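Local coordinates for protein lipoxygenase (Cyanothece sp., PDB 5EK8) that is a non-heme iron 9R-lipoxygenase that probably inserts both atoms of molecular oxygen into polyunsaturated fatty acids, at residues 6-11 / 208-213; 20-25 / 194-199. All blocks are in the same frame, centred on the assembly; numbering follows the deposited sequence.

Interaction 1 (6-11 / 208-213); sequences KTIFDE and HTIANT
Thr7 and Thr209 meet methyl to methyl, with CG2 of Thr7 lying 3.5 Å from CG2 of Thr209. In each threonine CG2 stands anti to the backbone N (OG1 chi1 -74° in Thr7 and -61° in Thr209), which gives the carbon branch to the partner helix while OG1 hydrogen-bonds to a carbonyl oxygen of its own helix: Thr3 O for Thr7, Lys205 O for Thr209. Threonine suits this place because it can bury a methyl and still satisfy its hydroxyl. Glu11, one turn beyond Thr7, crosses Thr209 at about a right angle; its CG comes 3.6 Å from Thr209 CG2, and its chain bends at chi2 (-62°) so that CD also lies against the threonine, 3.8 Å from Thr209 CB. Carboxylate atom OE1 forms a salt bridge with Lys205, on the same helix as Thr209. An alanine in place of Glu11 would probably leave Lys205 without this counter-charge and uncover part of Thr209. Beside the threonines, branched aliphatic chains close the seam: CD1 of Ile8 lies 4.3 Å from CG2 of Ile210 and 4.1 Å from OG1 of Thr213. That hydroxyl, set between the backbone N and the carbonyl carbon, donates to Ile210 O at 2.8 Å, which provides for it beside the Ile8 methyl. Thr209 also touches Ile609 of helix 608-623. Side-chain packing, with the Glu11-Lys205 salt bridge as a polar link, thus joins the N-terminal helix 2-21 to helix 188-214, their axes 9.5 Å apart here, as an antiparallel helix pair.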
loop_
_atom_site.group_PDB
_atom_site.type_symbol
_atom_site.label_atom_id
_atom_site.label_comp_id
_atom_site.label_asym_id
_atom_site.label_seq_id
_atom_site.Cartn_x
_atom_site.Cartn_y
_atom_site.Cartn_z
ATOM N N LYS A 6 32.317 0.523 8.803
ATOM C CA LYS A 6 31.385 0.242 7.716
ATOM C C LYS A 6 30.120 1.092 7.796
ATOM O O LYS A 6 29.598 1.531 6.773
ATOM C CB LYS A 6 31.010 -1.244 7.696
ATOM C CG LYS A 6 32.158 -2.182 7.323
ATOM C CD LYS A 6 33.095 -1.560 6.287
ATOM C CE LYS A 6 32.456 -1.427 4.914
ATOM N NZ LYS A 6 33.282 -0.557 4.035
ATOM N N THR A 7 29.623 1.313 9.009
ATOM C CA THR A 7 28.463 2.172 9.205
ATOM C C THR A 7 28.750 3.567 8.661
ATOM O O THR A 7 27.958 4.126 7.892
ATOM C CB THR A 7 28.073 2.253 10.692
ATOM O OG1 THR A 7 27.449 1.026 11.082
ATOM C CG2 THR A 7 27.110 3.390 10.941
ATOM N N ILE A 8 29.900 4.114 9.049
ATOM C CA ILE A 8 30.290 5.441 8.587
ATOM C C ILE A 8 30.352 5.506 7.059
ATOM O O ILE A 8 29.688 6.352 6.438
ATOM C CB ILE A 8 31.648 5.859 9.174
ATOM C CG1 ILE A 8 31.534 6.042 10.687
ATOM C CG2 ILE A 8 32.128 7.148 8.539
ATOM C CD1 ILE A 8 32.778 6.601 11.332
ATOM N N PHE A 9 31.123 4.598 6.457
ATOM C CA PHE A 9 31.274 4.592 5.001
ATOM C C PHE A 9 29.936 4.405 4.300
ATOM O O PHE A 9 29.748 4.859 3.174
ATOM C CB PHE A 9 32.248 3.500 4.550
ATOM C CG PHE A 9 33.692 3.816 4.831
ATOM C CD1 PHE A 9 34.293 4.925 4.266
ATOM C CD2 PHE A 9 34.452 2.992 5.645
ATOM C CE1 PHE A 9 35.620 5.220 4.521
ATOM C CE2 PHE A 9 35.783 3.278 5.905
ATOM C CZ PHE A 9 36.368 4.394 5.342
ATOM N N ASP A 10 29.007 3.727 4.966
ATOM C CA ASP A 10 27.702 3.465 4.372
ATOM C C ASP A 10 26.847 4.720 4.377
ATOM O O ASP A 10 26.187 5.031 3.385
ATOM C CB ASP A 10 26.973 2.331 5.104
ATOM C CG ASP A 10 27.477 0.948 4.707
ATOM O OD1 ASP A 10 28.152 0.827 3.658
ATOM O OD2 ASP A 10 27.175 -0.017 5.445
ATOM N N GLU A 11 26.848 5.432 5.501
ATOM C CA GLU A 11 26.134 6.704 5.590
ATOM C C GLU A 11 26.672 7.692 4.560
ATOM O O GLU A 11 25.907 8.343 3.829
ATOM C CB GLU A 11 26.248 7.294 6.997
ATOM C CG GLU A 11 25.531 6.486 8.060
ATOM C CD GLU A 11 24.034 6.413 7.818
ATOM O OE1 GLU A 11 23.429 7.475 7.543
ATOM O OE2 GLU A 11 23.469 5.294 7.889
ATOM N N HIS A 208 23.761 12.173 12.572
ATOM C CA HIS A 208 23.441 11.539 13.842
ATOM C C HIS A 208 24.068 10.158 13.959
ATOM O O HIS A 208 24.634 9.810 14.995
ATOM C CB HIS A 208 21.931 11.443 14.015
ATOM C CG HIS A 208 21.253 12.773 14.093
ATOM N ND1 HIS A 208 19.910 12.939 13.843
ATOM C CD2 HIS A 208 21.735 14.002 14.398
ATOM C CE1 HIS A 208 19.592 14.214 13.989
ATOM N NE2 HIS A 208 20.682 14.880 14.322
ATOM N N THR A 209 23.966 9.383 12.886
ATOM C CA THR A 209 24.487 8.024 12.866
ATOM C C THR A 209 25.991 8.013 13.087
ATOM O O THR A 209 26.503 7.237 13.898
ATOM C CB THR A 209 24.169 7.313 11.541
ATOM O OG1 THR A 209 22.750 7.228 11.368
ATOM C CG2 THR A 209 24.747 5.914 11.548
ATOM N N ILE A 210 26.695 8.883 12.367
ATOM C CA ILE A 210 28.144 8.984 12.501
ATOM C C ILE A 210 28.501 9.455 13.906
ATOM O O ILE A 210 29.481 8.998 14.489
ATOM C CB ILE A 210 28.755 9.941 11.448
ATOM C CG1 ILE A 210 28.420 9.455 10.037
ATOM C CG2 ILE A 210 30.268 10.041 11.609
ATOM C CD1 ILE A 210 29.153 10.199 8.951
ATOM N N ALA A 211 27.686 10.354 14.452
ATOM C CA ALA A 211 27.920 10.876 15.795
ATOM C C ALA A 211 27.762 9.786 16.854
ATOM O O ALA A 211 28.457 9.790 17.870
ATOM C CB ALA A 211 26.976 12.033 16.086
ATOM N N ASN A 212 26.844 8.857 16.606
ATOM C CA ASN A 212 26.529 7.806 17.566
ATOM C C ASN A 212 27.660 6.805 17.751
ATOM O O ASN A 212 27.820 6.227 18.826
ATOM C CB ASN A 212 25.258 7.074 17.140
ATOM C CG ASN A 212 24.982 5.856 17.988
ATOM O OD1 ASN A 212 24.609 5.974 19.153
ATOM N ND2 ASN A 212 25.171 4.674 17.410
ATOM N N THR A 213 28.444 6.597 16.703
ATOM C CA THR A 213 29.568 5.675 16.782
ATOM C C THR A 213 30.699 6.260 17.631
ATOM O O THR A 213 31.419 5.528 18.310
ATOM C CB THR A 213 30.103 5.329 15.386
ATOM O OG1 THR A 213 30.686 6.498 14.799
ATOM C CG2 THR A 213 28.975 4.817 14.501
#

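Interaction 2 (20-25 / 194-199)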
loop_
_atom_site.group_PDB
_atom_site.type_symbol
_atom_site.label_atom_id
_atom_site.label_comp_id
_atom_site.label_asym_id
_atom_site.label_seq_id
_atom_site.Cartn_x
_atom_site.Cartn_y
_atom_site.Cartn_z
ATOM N N VAL A 20 24.261 12.603 -6.339
ATOM C CA VAL A 20 24.314 12.295 -7.765
ATOM C C VAL A 20 22.929 12.255 -8.414
ATOM O O VAL A 20 22.732 12.787 -9.509
ATOM C CB VAL A 20 25.014 10.949 -8.020
ATOM C CG1 VAL A 20 25.195 10.722 -9.510
ATOM C CG2 VAL A 20 26.359 10.911 -7.317
ATOM N N ILE A 21 21.970 11.628 -7.739
ATOM C CA ILE A 21 20.639 11.473 -8.313
ATOM C C ILE A 21 19.856 12.783 -8.288
ATOM O O ILE A 21 19.195 13.132 -9.264
ATOM C CB ILE A 21 19.835 10.381 -7.579
ATOM C CG1 ILE A 21 20.674 9.110 -7.450
ATOM C CG2 ILE A 21 18.547 10.074 -8.322
ATOM C CD1 ILE A 21 19.952 7.973 -6.794
ATOM N N ASP A 22 19.934 13.511 -7.178
ATOM C CA ASP A 22 19.237 14.794 -7.067
ATOM C C ASP A 22 20.066 15.898 -7.719
ATOM O O ASP A 22 20.399 16.905 -7.092
ATOM C CB ASP A 22 18.938 15.128 -5.602
ATOM C CG ASP A 22 17.871 16.202 -5.451
ATOM O OD1 ASP A 22 17.234 16.552 -6.470
ATOM O OD2 ASP A 22 17.662 16.683 -4.317
ATOM N N SER A 23 20.389 15.686 -8.991
ATOM C CA SER A 23 21.231 16.589 -9.764
ATOM C C SER A 23 20.861 16.460 -11.240
ATOM O O SER A 23 20.085 15.574 -11.597
ATOM C CB SER A 23 22.711 16.268 -9.536
ATOM O OG SER A 23 23.091 15.093 -10.226
ATOM N N PRO A 24 21.378 17.363 -12.097
ATOM C CA PRO A 24 21.145 17.265 -13.545
ATOM C C PRO A 24 21.454 15.895 -14.148
ATOM O O PRO A 24 20.715 15.436 -15.021
ATOM C CB PRO A 24 22.097 18.318 -14.109
ATOM C CG PRO A 24 22.094 19.373 -13.075
ATOM C CD PRO A 24 21.981 18.663 -11.745
ATOM N N LEU A 25 22.537 15.269 -13.692
ATOM C CA LEU A 25 22.936 13.936 -14.153
ATOM C C LEU A 25 21.844 12.908 -13.851
ATOM O O LEU A 25 21.341 12.202 -14.751
ATOM C CB LEU A 25 24.254 13.517 -13.489
ATOM C CG LEU A 25 24.831 12.126 -13.769
ATOM C CD1 LEU A 25 24.903 11.820 -15.267
ATOM C CD2 LEU A 25 26.210 12.013 -13.137
ATOM N N ALA A 194 10.749 12.219 -4.292
ATOM C CA ALA A 194 11.400 11.284 -3.382
ATOM C C ALA A 194 12.859 11.661 -3.154
ATOM O O ALA A 194 13.298 11.840 -2.013
ATOM C CB ALA A 194 11.297 9.861 -3.910
ATOM N N TYR A 195 13.602 11.797 -4.249
ATOM C CA TYR A 195 15.036 12.040 -4.165
ATOM C C TYR A 195 15.337 13.409 -3.566
ATOM O O TYR A 195 16.350 13.590 -2.893
ATOM C CB TYR A 195 15.676 11.890 -5.548
ATOM C CG TYR A 195 15.678 10.452 -6.025
ATOM C CD1 TYR A 195 16.148 9.433 -5.201
ATOM C CD2 TYR A 195 15.179 10.106 -7.277
ATOM C CE1 TYR A 195 16.145 8.113 -5.615
ATOM C CE2 TYR A 195 15.169 8.784 -7.703
ATOM C CZ TYR A 195 15.653 7.790 -6.866
ATOM O OH TYR A 195 15.647 6.471 -7.277
ATOM N N ALA A 196 14.443 14.363 -3.792
ATOM C CA ALA A 196 14.598 15.694 -3.222
ATOM C C ALA A 196 14.452 15.647 -1.706
ATOM O O ALA A 196 15.333 16.111 -0.966
ATOM C CB ALA A 196 13.584 16.645 -3.823
ATOM N N SER A 197 13.326 15.091 -1.260
ATOM C CA SER A 197 13.029 14.942 0.163
ATOM C C SER A 197 14.166 14.218 0.877
ATOM O O SER A 197 14.647 14.654 1.936
ATOM C CB SER A 197 11.711 14.182 0.350
ATOM O OG SER A 197 11.204 14.337 1.663
ATOM N N ALA A 198 14.601 13.118 0.275
ATOM C CA ALA A 198 15.693 12.336 0.829
ATOM C C ALA A 198 16.981 13.156 0.866
ATOM O O ALA A 198 17.746 13.057 1.818
ATOM C CB ALA A 198 15.893 11.050 0.028
ATOM N N ASN A 199 17.221 13.970 -0.157
ATOM C CA ASN A 199 18.441 14.775 -0.186
ATOM C C ASN A 199 18.451 15.836 0.913
ATOM O O ASN A 199 19.506 16.176 1.446
ATOM C CB ASN A 199 18.629 15.432 -1.553
ATOM C CG ASN A 199 20.090 15.678 -1.883
ATOM O OD1 ASN A 199 20.987 15.237 -1.160
ATOM N ND2 ASN A 199 20.338 16.374 -2.981
#
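Ile21 and Asp22 touch helix 188-214 at the turn that links helix 2-21 to helix 24-36, an inverse gamma turn centred on Asp22. The first shell has an apolar half and a polar half. In the apolar half a methyl of Ile21, CG2, sits over the centre of one face of the Tyr195 ring, 3.6 Å from the centroid and close to the ring normal, a CH-pi contact; the nearest ring atom, CD2 of Tyr195, is 3.5 Å from it. A branched aliphatic residue suits this place, since one branch can lie on the ring face while the other extends toward its rim. In the polar half Asp22 has CG anti to the backbone N (chi1 -163°), and its OD2 comes 3.4 Å from Ala196 CA, a small residue that leaves room for the carboxylate. Asn199 ND2 donates to Asp22 OD2 at 3.0 Å with an N-H...O angle of 155°, meeting the oxygen on its anti side. The acceptor lies close to the amide plane of Asn199, although carboxylate and amide planes are turned 61° apart; asparagine suits the place by offering an uncharged N-H donor. The other carboxylate oxygen, OD1, forms a salt bridge with Arg27 in the following helix, which would probably steady the group. Both Ile21 and Tyr195 also touch Ile30, so helix 24-36 backs the apolar half. Farther out, the Tyr195 side chain lies about 11 Å from that of the iron ligand Ile668. On the ring itself, Ile21 CD1 reaches to 4.0 Å from CE1 of Tyr195.

How the interactions relate
Both contacts join helix 2-21 to helix 188-214, and their centres stand 21 Å apart on the same side of the chain's centre. Each is a surface contact, though interaction 1 includes one buried residue. Because the helices run antiparallel, the beginning of the N-terminal helix meets the end of its partner in interaction 1, whereas its end meets an earlier part of that partner in interaction 2. Interaction 1, helix against helix, relies on threonine methyls and isoleucines; its hydroxyls bond back to carbonyls of their own helices, while Glu11 pairs with Lys205 of the partner helix. At the turn, interaction 2 adds a direct hydrogen bond and an aromatic face, and brings in helix 24-36.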